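PDB 1O4T: putative oxalate decarboxylase from Thermotoga maritima, which binds oxalate at a manganese(II) site inside a homodimeric cupin and is a putative oxalate decarboxylase. Local coordinates for residues A44-K49 with R57-M62; H73-E78 with A128-L133; F79-I84 with V105-S110; V90-G95 with S113-N118. All blocks are in the same frame, centred on the assembly; numbering follows the deposited sequence.

Overall arrangement
Contacts 1 and 3 lie in the larger antiparallel sheet of the double-stranded beta-helix, contact 4 in the smaller one, and contact 2 joins the two, running from the end of strand 69-74 to the pairing of E78 with L132. Contacts 1 and 3 are buried, whereas contacts 2 and 4 are only partly buried. Chemistry follows place. Contact 1 is backbone pairing with leucine and phenylalanine packing near the second subunit, and contact 3 combines a largely apolar face toward that subunit with an inner face bearing E80 and Y82. Contact 2 brings H73 and H75 to the manganese, contact 4 adds H114 from the strand beside that of H73, and E80 comes from the larger sheet.

Contact 1: residues A44-K49 with R57-M62; sequences AHLLSK and RLFARM
L46 meets F59 twice, once through its backbone and once through its side chain. Its N donates to F59 O at 2.9 Å, and from there the side chain can be followed outward. CB lies in the plane of the F59 ring, at its edge, 3.8 Å from CD1. CG sits beside the backbone N (chi1 -56°) and lies 3.8 Å from F59 O. The CD1 branch touches F59 CE1 at 4.0 Å and R61 CB at 4.2 Å. An alanine here would probably leave F59 CE1 and R61 CB without this methyl and open a gap between them, though the CB contact would stay. L47 CD1 approaches the same ring obliquely, 4.3 Å from F59 CD1. Further along, A44 and R61 form an antiparallel hydrogen-bonded pair, and the A44 N to R61 O bond is almost straight at 176°. Beyond the last direct bond a water accepts from F59 N and donates to L47 O, bridging the two segments. The segments belong to the hairpin of strands 40-45 and 56-64 in the cupin sheet, with strand 124-132 beside strand 56-64 and V105 and I81 of the second subunit packed on L46, L47 and F59.

Contact 2: residues H73-E78 with A128-L133; sequences HKHEGE and AVIILL. With MN (manganese (II) ion), chain C; OXL (oxalate ion), chain D.
I130 meets two different groups of segment 73-78 with its two branches. CG2 lies against the E78 carboxylate, 3.5 Å from CD, the two side chains crossing obliquely; CD1, on the other branch, reaches H75 CE1 at 3.9 Å and oxalate O4. L132 CD2 adds a second methyl beside E78 OE1. Two methyl groups thus touch the carboxylate while its oxygens are engaged: OE2 accepts from H75 ND1 at 2.8 Å, on its anti side and close to the plane of the imidazole, and OE1 forms a salt bridge with R57. This His-carboxylate bond would help fix the rotation of the H75 ring, and probably makes NE2 a more electron-rich ligand. In the cupin metal site NE2 of H75 binds manganese at 2.0 Å and NE2 of H73 at 2.2 Å, with E80 and H114 as the other protein ligands. Oxalate chelates the ion through O3 and O4. O3 lies at the edge of the H73 ring, in its plane, and O4 is placed likewise on H75. At the far end of the contact L133 N donates to G77 O at 2.6 Å in a bent bond, the donor standing well above the carbonyl plane.

Contact 3: residues F79-I84 with V105-S110; sequences FEIYYI and VCFTDS. With MN (manganese (II) ion), chain C; OXL (oxalate ion), chain D.
The cupin barrel presents an antiparallel pair here, strand 78-86 with strand 104-108, and its inner face carries part of the oxalate and manganese site. E80 pairs with T108 and Y82 with C106, each pair joined by two backbone hydrogen bonds; the T108 N to E80 O bond is nearly straight at 174°. Between and beyond them I81 faces F107 and Y83 faces V105 as non-hydrogen-bonded pairs.

The outer face is largely apolar. F107 holds its CG anti to the backbone N (chi1 -174°), and its CE1 approaches F79 CD2 to 3.4 Å. The two rings are oblique, their planes 46° apart. I81 CG1 touches the edge of the F107 ring at CD1, while I81 CG2 lies beside V105 CG1, the two side chains pointing the same way. An alanine in place of F107 would probably open a gap beside F79 CD2 and I81 CG1, leaving the F79 ring less closely held on that side. F59 and M52 of the second subunit pack on I81 and F79, and V105 and C106 pair with a strand of that subunit, carrying the sheet across the dimer interface.

On the inner face, Y82 CB rests on C106 CB at 3.8 Å, and H114 stacks on the tyrosine ring. The extended E80 side chain carries OE2 to manganese at 2.1 Å, where H73, H75 and H114 also bind. Oxalate O3, itself a metal ligand, lies in the plane of the Y82 ring and accepts a hydrogen bond from Y82 OH at 2.6 Å.

Contact 4: residues V90-G95 with S113-N118; sequences VFHDNG and SHSIEN. With MN (manganese (II) ion), chain C.
Rim meets rim where F91 approaches H114: the ring planes stand 78° apart, yet neither ring lies over the face of the other. F91 CE1 is 3.8 Å from H114 ND1, which sits near the phenylalanine plane, and CE1 also touches H114 CB. The strands that carry them, 88-93 and 113-117, run antiparallel in the smaller sheet of the double-stranded beta-helix, the cupin fold, with strand 69-74 bordering 113-117 on its other side.

H114 CG lies between its backbone N and carbonyl carbon (chi1 69°), and the ring reaches inward so that NE2 binds manganese at 2.2 Å. H73, H75 and E80 supply the remaining protein ligands, and H114 ND1 has a weak hydrogen bond with T108 OG1. D93, on the same face as F91, has OD1 near H114 CB but hydrogen-bonded to T108 of the other sheet, linking the two walls of the barrel.

V90 pairs with E117, and H92 with S115, through two backbone hydrogen bonds each. The H92 N to S115 O bond measures 3.0 Å, while its return, S115 N to H92 O, is longer at 3.2 Å. On the outer face E117 reaches out to a salt bridge with K38, and H92 ND1 is hydrogen-bonded to D97. S115 OG lies close to H92 CB, at 3.1 Å, and is hydrogen-bonded to a water at 2.9 Å, which in turn donates a weak bond to V90 O.

Contact 1: residues A44-K49 with R57-M62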
# COMPACT_ATOMS: atom_id res chain seq x y z
N ALA A 44 -12.64 1.87 -2.95
CA ALA A 44 -12.75 2.34 -1.56
C ALA A 44 -11.66 3.35 -1.29
O ALA A 44 -10.47 3.00 -1.25
CB ALA A 44 -12.64 1.14 -0.60
N HIS A 45 -12.03 4.61 -1.08
CA HIS A 45 -11.06 5.66 -0.77
C HIS A 45 -10.70 5.56 0.71
O HIS A 45 -11.57 5.60 1.58
CB HIS A 45 -11.58 7.04 -1.08
CG HIS A 45 -12.17 7.19 -2.44
ND1 HIS A 45 -11.52 7.89 -3.45
CD2 HIS A 45 -13.34 6.75 -2.97
CE1 HIS A 45 -12.28 7.87 -4.54
NE2 HIS A 45 -13.37 7.17 -4.28
N LEU A 46 -9.42 5.42 1.00
CA LEU A 46 -8.98 5.12 2.36
C LEU A 46 -8.46 6.37 3.10
O LEU A 46 -8.71 6.53 4.30
CB LEU A 46 -7.92 4.02 2.32
CG LEU A 46 -8.42 2.78 1.62
CD1 LEU A 46 -7.33 1.74 1.68
CD2 LEU A 46 -9.72 2.26 2.18
N LEU A 47 -7.78 7.25 2.36
CA LEU A 47 -7.35 8.55 2.87
C LEU A 47 -7.55 9.61 1.85
O LEU A 47 -7.30 9.40 0.67
CB LEU A 47 -5.88 8.52 3.19
CG LEU A 47 -5.43 7.57 4.28
CD1 LEU A 47 -3.89 7.38 4.20
CD2 LEU A 47 -5.87 7.98 5.67
N SER A 48 -7.99 10.78 2.29
CA SER A 48 -8.17 11.91 1.40
C SER A 48 -6.82 12.56 1.07
O SER A 48 -5.81 12.36 1.75
CB SER A 48 -9.11 12.93 2.02
OG SER A 48 -8.48 13.67 3.05
N LYS A 49 -6.84 13.37 0.01
CA LYS A 49 -5.67 14.08 -0.44
C LYS A 49 -5.29 15.15 0.59
O LYS A 49 -4.10 15.37 0.86
CB LYS A 49 -5.94 14.66 -1.85
CG LYS A 49 -5.05 15.82 -2.28
CD LYS A 49 -5.45 16.41 -3.64
CE LYS A 49 -4.76 17.74 -3.84
NZ LYS A 49 -4.91 18.28 -5.20
N ARG A 57 -2.85 12.20 -4.32
CA ARG A 57 -4.23 12.51 -4.60
C ARG A 57 -5.17 11.30 -4.51
O ARG A 57 -6.39 11.49 -4.55
CB ARG A 57 -4.37 13.26 -5.94
CG ARG A 57 -4.38 12.40 -7.20
CD ARG A 57 -4.78 13.22 -8.46
NE ARG A 57 -4.70 12.47 -9.70
CZ ARG A 57 -5.57 11.54 -10.10
NH1 ARG A 57 -6.65 11.25 -9.38
NH2 ARG A 57 -5.39 10.92 -11.24
N LEU A 58 -4.61 10.09 -4.40
CA LEU A 58 -5.38 8.86 -4.26
C LEU A 58 -4.68 7.84 -3.37
O LEU A 58 -3.50 7.57 -3.55
CB LEU A 58 -5.57 8.19 -5.64
CG LEU A 58 -6.49 6.95 -5.65
CD1 LEU A 58 -7.93 7.37 -5.40
CD2 LEU A 58 -6.37 6.23 -6.96
N PHE A 59 -5.43 7.25 -2.45
CA PHE A 59 -4.98 6.11 -1.66
C PHE A 59 -6.21 5.22 -1.49
O PHE A 59 -7.04 5.48 -0.62
CB PHE A 59 -4.35 6.54 -0.33
CG PHE A 59 -3.63 5.43 0.38
CD1 PHE A 59 -4.34 4.48 1.09
CD2 PHE A 59 -2.26 5.29 0.28
CE1 PHE A 59 -3.71 3.41 1.73
CE2 PHE A 59 -1.61 4.20 0.89
CZ PHE A 59 -2.36 3.25 1.62
N ALA A 60 -6.36 4.21 -2.35
CA ALA A 60 -7.60 3.49 -2.48
C ALA A 60 -7.37 2.02 -2.63
O ALA A 60 -6.32 1.59 -3.11
CB ALA A 60 -8.35 3.97 -3.68
N ARG A 61 -8.37 1.25 -2.22
CA ARG A 61 -8.39 -0.19 -2.44
C ARG A 61 -9.38 -0.48 -3.57
O ARG A 61 -10.57 -0.05 -3.51
CB ARG A 61 -8.83 -0.91 -1.17
CG ARG A 61 -8.62 -2.39 -1.21
CD ARG A 61 -9.16 -3.15 -0.01
NE ARG A 61 -8.96 -4.60 -0.23
CZ ARG A 61 -9.01 -5.54 0.72
NH1 ARG A 61 -9.26 -5.22 1.99
NH2 ARG A 61 -8.81 -6.81 0.40
N MET A 62 -8.91 -1.17 -4.61
CA MET A 62 -9.74 -1.45 -5.78
C MET A 62 -10.08 -2.92 -5.75
O MET A 62 -9.24 -3.69 -5.33
CB MET A 62 -8.94 -1.22 -7.04
CG MET A 62 -8.35 0.18 -7.17
SD MET A 62 -9.61 1.32 -7.36
CE MET A 62 -10.48 0.59 -8.79
O HOH W 1 -8.01 8.08 -1.87

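Contact 2: residues H73-E78 with A128-L133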
# COMPACT_ATOMS: atom_id res chain seq x y z
N HIS A 73 -5.29 4.49 -19.45
CA HIS A 73 -5.27 5.92 -19.25
C HIS A 73 -3.88 6.35 -18.87
O HIS A 73 -3.07 5.56 -18.39
CB HIS A 73 -6.22 6.35 -18.14
CG HIS A 73 -5.90 5.72 -16.83
ND1 HIS A 73 -6.08 4.38 -16.61
CD2 HIS A 73 -5.34 6.22 -15.71
CE1 HIS A 73 -5.67 4.08 -15.39
NE2 HIS A 73 -5.23 5.19 -14.82
N LYS A 74 -3.64 7.64 -19.05
CA LYS A 74 -2.35 8.27 -18.90
C LYS A 74 -2.28 9.07 -17.61
O LYS A 74 -3.27 9.66 -17.18
CB LYS A 74 -2.16 9.25 -20.07
CG LYS A 74 -0.81 9.90 -20.10
CD LYS A 74 -0.68 10.71 -21.34
CE LYS A 74 0.66 11.42 -21.42
NZ LYS A 74 0.66 12.24 -22.63
N HIS A 75 -1.09 9.09 -17.02
CA HIS A 75 -0.76 9.91 -15.87
C HIS A 75 0.29 10.96 -16.25
O HIS A 75 1.27 10.63 -16.88
CB HIS A 75 -0.29 9.00 -14.73
CG HIS A 75 -1.40 8.21 -14.11
ND1 HIS A 75 -2.27 8.78 -13.19
CD2 HIS A 75 -1.85 6.95 -14.32
CE1 HIS A 75 -3.19 7.89 -12.86
NE2 HIS A 75 -2.95 6.76 -13.50
N GLU A 76 0.04 12.22 -15.94
CA GLU A 76 1.03 13.26 -16.20
C GLU A 76 1.12 14.16 -14.99
O GLU A 76 0.10 14.57 -14.44
CB GLU A 76 0.72 14.10 -17.47
CG GLU A 76 -0.76 14.28 -17.74
CD GLU A 76 -1.08 14.83 -19.12
OE1 GLU A 76 -0.28 15.63 -19.71
OE2 GLU A 76 -2.17 14.46 -19.62
N GLY A 77 2.35 14.44 -14.58
CA GLY A 77 2.60 15.25 -13.42
C GLY A 77 2.36 14.51 -12.11
O GLY A 77 2.23 15.14 -11.06
N GLU A 78 2.32 13.19 -12.17
CA GLU A 78 2.13 12.33 -11.01
C GLU A 78 2.61 10.93 -11.36
O GLU A 78 2.91 10.66 -12.52
CB GLU A 78 0.66 12.28 -10.59
CG GLU A 78 -0.24 11.67 -11.65
CD GLU A 78 -1.71 12.03 -11.52
OE1 GLU A 78 -2.05 12.91 -10.70
OE2 GLU A 78 -2.52 11.40 -12.26
N ALA A 128 -4.06 1.27 -4.65
CA ALA A 128 -3.62 2.26 -5.65
C ALA A 128 -3.28 3.56 -4.96
O ALA A 128 -4.10 4.09 -4.20
CB ALA A 128 -4.69 2.47 -6.67
N VAL A 129 -2.10 4.10 -5.23
CA VAL A 129 -1.64 5.32 -4.62
C VAL A 129 -1.10 6.25 -5.72
O VAL A 129 -0.21 5.88 -6.45
CB VAL A 129 -0.50 5.06 -3.61
CG1 VAL A 129 -0.29 6.28 -2.74
CG2 VAL A 129 -0.83 3.88 -2.75
N ILE A 130 -1.62 7.46 -5.82
CA ILE A 130 -1.14 8.39 -6.84
C ILE A 130 -0.38 9.48 -6.11
O ILE A 130 -0.95 10.11 -5.24
CB ILE A 130 -2.30 8.95 -7.67
CG1 ILE A 130 -3.02 7.81 -8.39
CG2 ILE A 130 -1.78 9.97 -8.69
CD1 ILE A 130 -4.34 8.25 -9.10
N ILE A 131 0.88 9.70 -6.47
CA ILE A 131 1.72 10.67 -5.81
C ILE A 131 2.08 11.77 -6.82
O ILE A 131 2.51 11.49 -7.96
CB ILE A 131 2.96 9.96 -5.20
CG1 ILE A 131 2.49 8.97 -4.10
CG2 ILE A 131 3.93 10.94 -4.65
CD1 ILE A 131 3.60 8.26 -3.33
N LEU A 132 1.88 13.00 -6.37
CA LEU A 132 1.99 14.16 -7.22
C LEU A 132 3.44 14.56 -7.55
O LEU A 132 4.31 14.55 -6.68
CB LEU A 132 1.22 15.33 -6.60
CG LEU A 132 -0.27 15.04 -6.39
CD1 LEU A 132 -1.00 16.28 -5.88
CD2 LEU A 132 -0.95 14.52 -7.67
N LEU A 133 3.61 14.91 -8.83
CA LEU A 133 4.85 15.34 -9.54
C LEU A 133 5.90 14.26 -9.86
O LEU A 133 6.06 13.90 -11.05
CB LEU A 133 5.45 16.56 -8.88
CG LEU A 133 4.43 17.67 -8.61
CD1 LEU A 133 5.18 18.93 -8.49
CD2 LEU A 133 3.33 17.82 -9.65
OXT LEU A 133 6.59 13.71 -8.98
MN MN C . -4.00 5.10 -13.04
C1 OXL D . -6.08 4.13 -11.45
C2 OXL D . -6.38 5.57 -11.49
O1 OXL D . -6.82 3.41 -10.58
O2 OXL D . -7.48 5.97 -10.83
O3 OXL D . -5.19 3.62 -12.16
O4 OXL D . -5.63 6.38 -12.04

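Contact 3: residues F79-I84 with V105-S110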
# COMPACT_ATOMS: atom_id res chain seq x y z
N PHE A 79 2.66 10.04 -10.37
CA PHE A 79 2.95 8.65 -10.63
C PHE A 79 2.05 7.78 -9.78
O PHE A 79 1.54 8.23 -8.76
CB PHE A 79 4.45 8.33 -10.48
CG PHE A 79 4.98 8.50 -9.08
CD1 PHE A 79 5.54 9.69 -8.69
CD2 PHE A 79 4.94 7.45 -8.17
CE1 PHE A 79 6.04 9.85 -7.43
CE2 PHE A 79 5.42 7.63 -6.86
CZ PHE A 79 5.99 8.85 -6.51
N GLU A 80 1.82 6.56 -10.24
CA GLU A 80 0.96 5.60 -9.53
C GLU A 80 1.63 4.28 -9.23
O GLU A 80 2.37 3.74 -10.05
CB GLU A 80 -0.32 5.35 -10.34
CG GLU A 80 -1.46 4.87 -9.46
CD GLU A 80 -2.80 4.90 -10.14
OE1 GLU A 80 -3.79 4.49 -9.52
OE2 GLU A 80 -2.86 5.32 -11.29
N ILE A 81 1.34 3.76 -8.05
CA ILE A 81 1.79 2.47 -7.60
C ILE A 81 0.56 1.61 -7.34
O ILE A 81 -0.36 2.03 -6.65
CB ILE A 81 2.60 2.61 -6.28
CG1 ILE A 81 3.73 3.63 -6.43
CG2 ILE A 81 3.12 1.23 -5.81
CD1 ILE A 81 4.19 4.15 -5.07
N TYR A 82 0.52 0.41 -7.88
CA TYR A 82 -0.39 -0.60 -7.40
C TYR A 82 0.37 -1.62 -6.54
O TYR A 82 1.47 -2.06 -6.89
CB TYR A 82 -0.99 -1.38 -8.56
CG TYR A 82 -1.84 -0.66 -9.59
CD1 TYR A 82 -2.07 -1.25 -10.83
CD2 TYR A 82 -2.45 0.57 -9.33
CE1 TYR A 82 -2.89 -0.67 -11.76
CE2 TYR A 82 -3.27 1.16 -10.25
CZ TYR A 82 -3.48 0.55 -11.48
OH TYR A 82 -4.30 1.19 -12.42
N TYR A 83 -0.21 -2.00 -5.40
CA TYR A 83 0.21 -3.20 -4.67
C TYR A 83 -0.92 -4.25 -4.74
O TYR A 83 -2.05 -4.06 -4.25
CB TYR A 83 0.60 -2.88 -3.23
CG TYR A 83 1.14 -4.09 -2.52
CD1 TYR A 83 2.50 -4.35 -2.48
CD2 TYR A 83 0.30 -5.00 -1.91
CE1 TYR A 83 3.02 -5.51 -1.89
CE2 TYR A 83 0.80 -6.16 -1.28
CZ TYR A 83 2.18 -6.41 -1.27
OH TYR A 83 2.69 -7.55 -0.68
N ILE A 84 -0.63 -5.38 -5.38
CA ILE A 84 -1.63 -6.41 -5.59
C ILE A 84 -1.85 -7.18 -4.29
O ILE A 84 -0.92 -7.81 -3.76
CB ILE A 84 -1.21 -7.38 -6.72
CG1 ILE A 84 -0.76 -6.64 -7.98
CG2 ILE A 84 -2.36 -8.38 -7.05
CD1 ILE A 84 -1.77 -5.58 -8.49
N VAL A 105 4.21 -5.37 -7.01
CA VAL A 105 4.12 -3.90 -7.07
C VAL A 105 4.11 -3.52 -8.54
O VAL A 105 4.99 -3.96 -9.28
CB VAL A 105 5.32 -3.25 -6.39
CG1 VAL A 105 5.33 -1.73 -6.58
CG2 VAL A 105 5.34 -3.61 -4.93
N CYS A 106 3.14 -2.70 -8.96
CA CYS A 106 3.11 -2.14 -10.32
C CYS A 106 3.33 -0.67 -10.24
O CYS A 106 2.55 0.02 -9.58
CB CYS A 106 1.77 -2.42 -10.98
SG CYS A 106 1.25 -4.14 -10.89
N PHE A 107 4.38 -0.19 -10.90
CA PHE A 107 4.79 1.21 -10.89
C PHE A 107 4.57 1.87 -12.24
O PHE A 107 5.10 1.40 -13.28
CB PHE A 107 6.27 1.31 -10.53
CG PHE A 107 6.75 2.72 -10.36
CD1 PHE A 107 6.38 3.44 -9.25
CD2 PHE A 107 7.53 3.33 -11.33
CE1 PHE A 107 6.80 4.77 -9.09
CE2 PHE A 107 7.94 4.64 -11.19
CZ PHE A 107 7.56 5.36 -10.09
N THR A 108 3.78 2.94 -12.26
CA THR A 108 3.56 3.71 -13.49
C THR A 108 4.05 5.13 -13.31
O THR A 108 3.62 5.84 -12.42
CB THR A 108 2.08 3.73 -13.86
OG1 THR A 108 1.66 2.42 -14.16
CG2 THR A 108 1.86 4.47 -15.15
N ASP A 109 4.97 5.54 -14.17
CA ASP A 109 5.67 6.79 -13.99
C ASP A 109 4.95 7.90 -14.73
O ASP A 109 4.05 7.64 -15.55
CB ASP A 109 7.11 6.66 -14.51
CG ASP A 109 8.10 7.50 -13.73
OD1 ASP A 109 7.71 8.46 -13.02
OD2 ASP A 109 9.31 7.24 -13.75
N SER A 110 5.36 9.14 -14.47
CA SER A 110 4.76 10.30 -15.13
C SER A 110 4.95 10.14 -16.63
O SER A 110 6.02 9.80 -17.08
CB SER A 110 5.43 11.59 -14.59
OG SER A 110 4.87 12.81 -15.11
MN MN C . -4.00 5.10 -13.04
C1 OXL D . -6.08 4.13 -11.45
C2 OXL D . -6.38 5.57 -11.49
O1 OXL D . -6.82 3.41 -10.58
O2 OXL D . -7.48 5.97 -10.83
O3 OXL D . -5.19 3.62 -12.16
O4 OXL D . -5.63 6.38 -12.04

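Contact 4: residues V90-G95 with S113-N118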
# COMPACT_ATOMS: atom_id res chain seq x y z
N VAL A 90 -3.54 -9.08 -15.36
CA VAL A 90 -2.54 -8.60 -16.30
C VAL A 90 -2.47 -7.07 -16.19
O VAL A 90 -3.49 -6.38 -16.29
CB VAL A 90 -2.87 -9.00 -17.72
CG1 VAL A 90 -1.79 -8.53 -18.62
CG2 VAL A 90 -3.01 -10.50 -17.85
N PHE A 91 -1.27 -6.58 -15.92
CA PHE A 91 -0.94 -5.17 -15.86
C PHE A 91 -0.32 -4.74 -17.18
O PHE A 91 0.60 -5.39 -17.69
CB PHE A 91 0.07 -4.99 -14.73
CG PHE A 91 0.54 -3.58 -14.57
CD1 PHE A 91 -0.34 -2.59 -14.18
CD2 PHE A 91 1.86 -3.26 -14.74
CE1 PHE A 91 0.07 -1.28 -13.99
CE2 PHE A 91 2.29 -1.91 -14.54
CZ PHE A 91 1.38 -0.94 -14.18
N HIS A 92 -0.86 -3.69 -17.76
CA HIS A 92 -0.31 -3.12 -18.97
C HIS A 92 0.41 -1.84 -18.62
O HIS A 92 -0.19 -0.94 -18.03
CB HIS A 92 -1.42 -2.81 -19.99
CG HIS A 92 -0.92 -2.29 -21.31
ND1 HIS A 92 -0.71 -3.10 -22.40
CD2 HIS A 92 -0.58 -1.04 -21.71
CE1 HIS A 92 -0.26 -2.38 -23.41
NE2 HIS A 92 -0.18 -1.12 -23.03
N ASP A 93 1.67 -1.73 -19.00
CA ASP A 93 2.39 -0.46 -18.87
C ASP A 93 3.57 -0.41 -19.87
O ASP A 93 4.15 -1.45 -20.23
CB ASP A 93 2.77 -0.26 -17.40
CG ASP A 93 3.67 0.96 -17.14
OD1 ASP A 93 3.20 1.96 -16.55
OD2 ASP A 93 4.88 0.97 -17.43
N ASN A 94 3.86 0.79 -20.37
CA ASN A 94 4.86 1.01 -21.42
C ASN A 94 4.71 0.05 -22.60
O ASN A 94 5.69 -0.48 -23.13
CB ASN A 94 6.27 0.93 -20.81
CG ASN A 94 7.33 1.45 -21.73
OD1 ASN A 94 7.23 2.55 -22.26
ND2 ASN A 94 8.34 0.65 -21.96
N GLY A 95 3.46 -0.18 -23.02
CA GLY A 95 3.19 -0.97 -24.21
C GLY A 95 3.34 -2.46 -24.02
O GLY A 95 3.37 -3.20 -25.01
N SER A 113 1.10 5.48 -19.67
CA SER A 113 -0.29 5.07 -19.60
C SER A 113 -0.33 3.64 -19.13
O SER A 113 0.59 2.86 -19.45
CB SER A 113 -0.95 5.18 -20.96
OG SER A 113 -0.89 6.49 -21.47
N HIS A 114 -1.38 3.28 -18.38
CA HIS A 114 -1.55 1.92 -17.90
C HIS A 114 -3.01 1.46 -17.84
O HIS A 114 -3.94 2.28 -18.01
CB HIS A 114 -0.87 1.69 -16.51
CG HIS A 114 -1.51 2.40 -15.35
ND1 HIS A 114 -1.02 2.31 -14.07
CD2 HIS A 114 -2.55 3.27 -15.29
CE1 HIS A 114 -1.74 3.08 -13.26
NE2 HIS A 114 -2.67 3.67 -13.97
N SER A 115 -3.17 0.15 -17.61
CA SER A 115 -4.48 -0.49 -17.45
C SER A 115 -4.24 -1.73 -16.64
O SER A 115 -3.08 -2.15 -16.48
CB SER A 115 -5.09 -0.88 -18.79
OG SER A 115 -4.31 -1.81 -19.48
N ILE A 116 -5.30 -2.35 -16.14
CA ILE A 116 -5.16 -3.60 -15.43
C ILE A 116 -6.43 -4.40 -15.58
O ILE A 116 -7.54 -3.85 -15.48
CB ILE A 116 -4.80 -3.34 -13.91
CG1 ILE A 116 -4.59 -4.65 -13.15
CG2 ILE A 116 -5.84 -2.49 -13.22
CD1 ILE A 116 -3.78 -4.47 -11.82
N GLU A 117 -6.28 -5.69 -15.87
CA GLU A 117 -7.41 -6.58 -16.09
C GLU A 117 -7.38 -7.82 -15.19
O GLU A 117 -6.32 -8.47 -15.02
CB GLU A 117 -7.46 -7.02 -17.55
CG GLU A 117 -8.76 -7.74 -17.89
CD GLU A 117 -8.92 -8.06 -19.37
OE1 GLU A 117 -8.30 -7.37 -20.22
OE2 GLU A 117 -9.70 -8.98 -19.68
N ASN A 118 -8.55 -8.17 -14.65
CA ASN A 118 -8.70 -9.43 -13.93
C ASN A 118 -8.97 -10.60 -14.90
O ASN A 118 -10.07 -10.80 -15.37
CB ASN A 118 -9.81 -9.34 -12.88
CG ASN A 118 -9.93 -10.60 -12.06
OD1 ASN A 118 -9.20 -11.56 -12.30
ND2 ASN A 118 -10.87 -10.61 -11.08
MN MN C . -4.00 5.10 -13.04
O HOH W 2 -4.62 -4.64 -18.91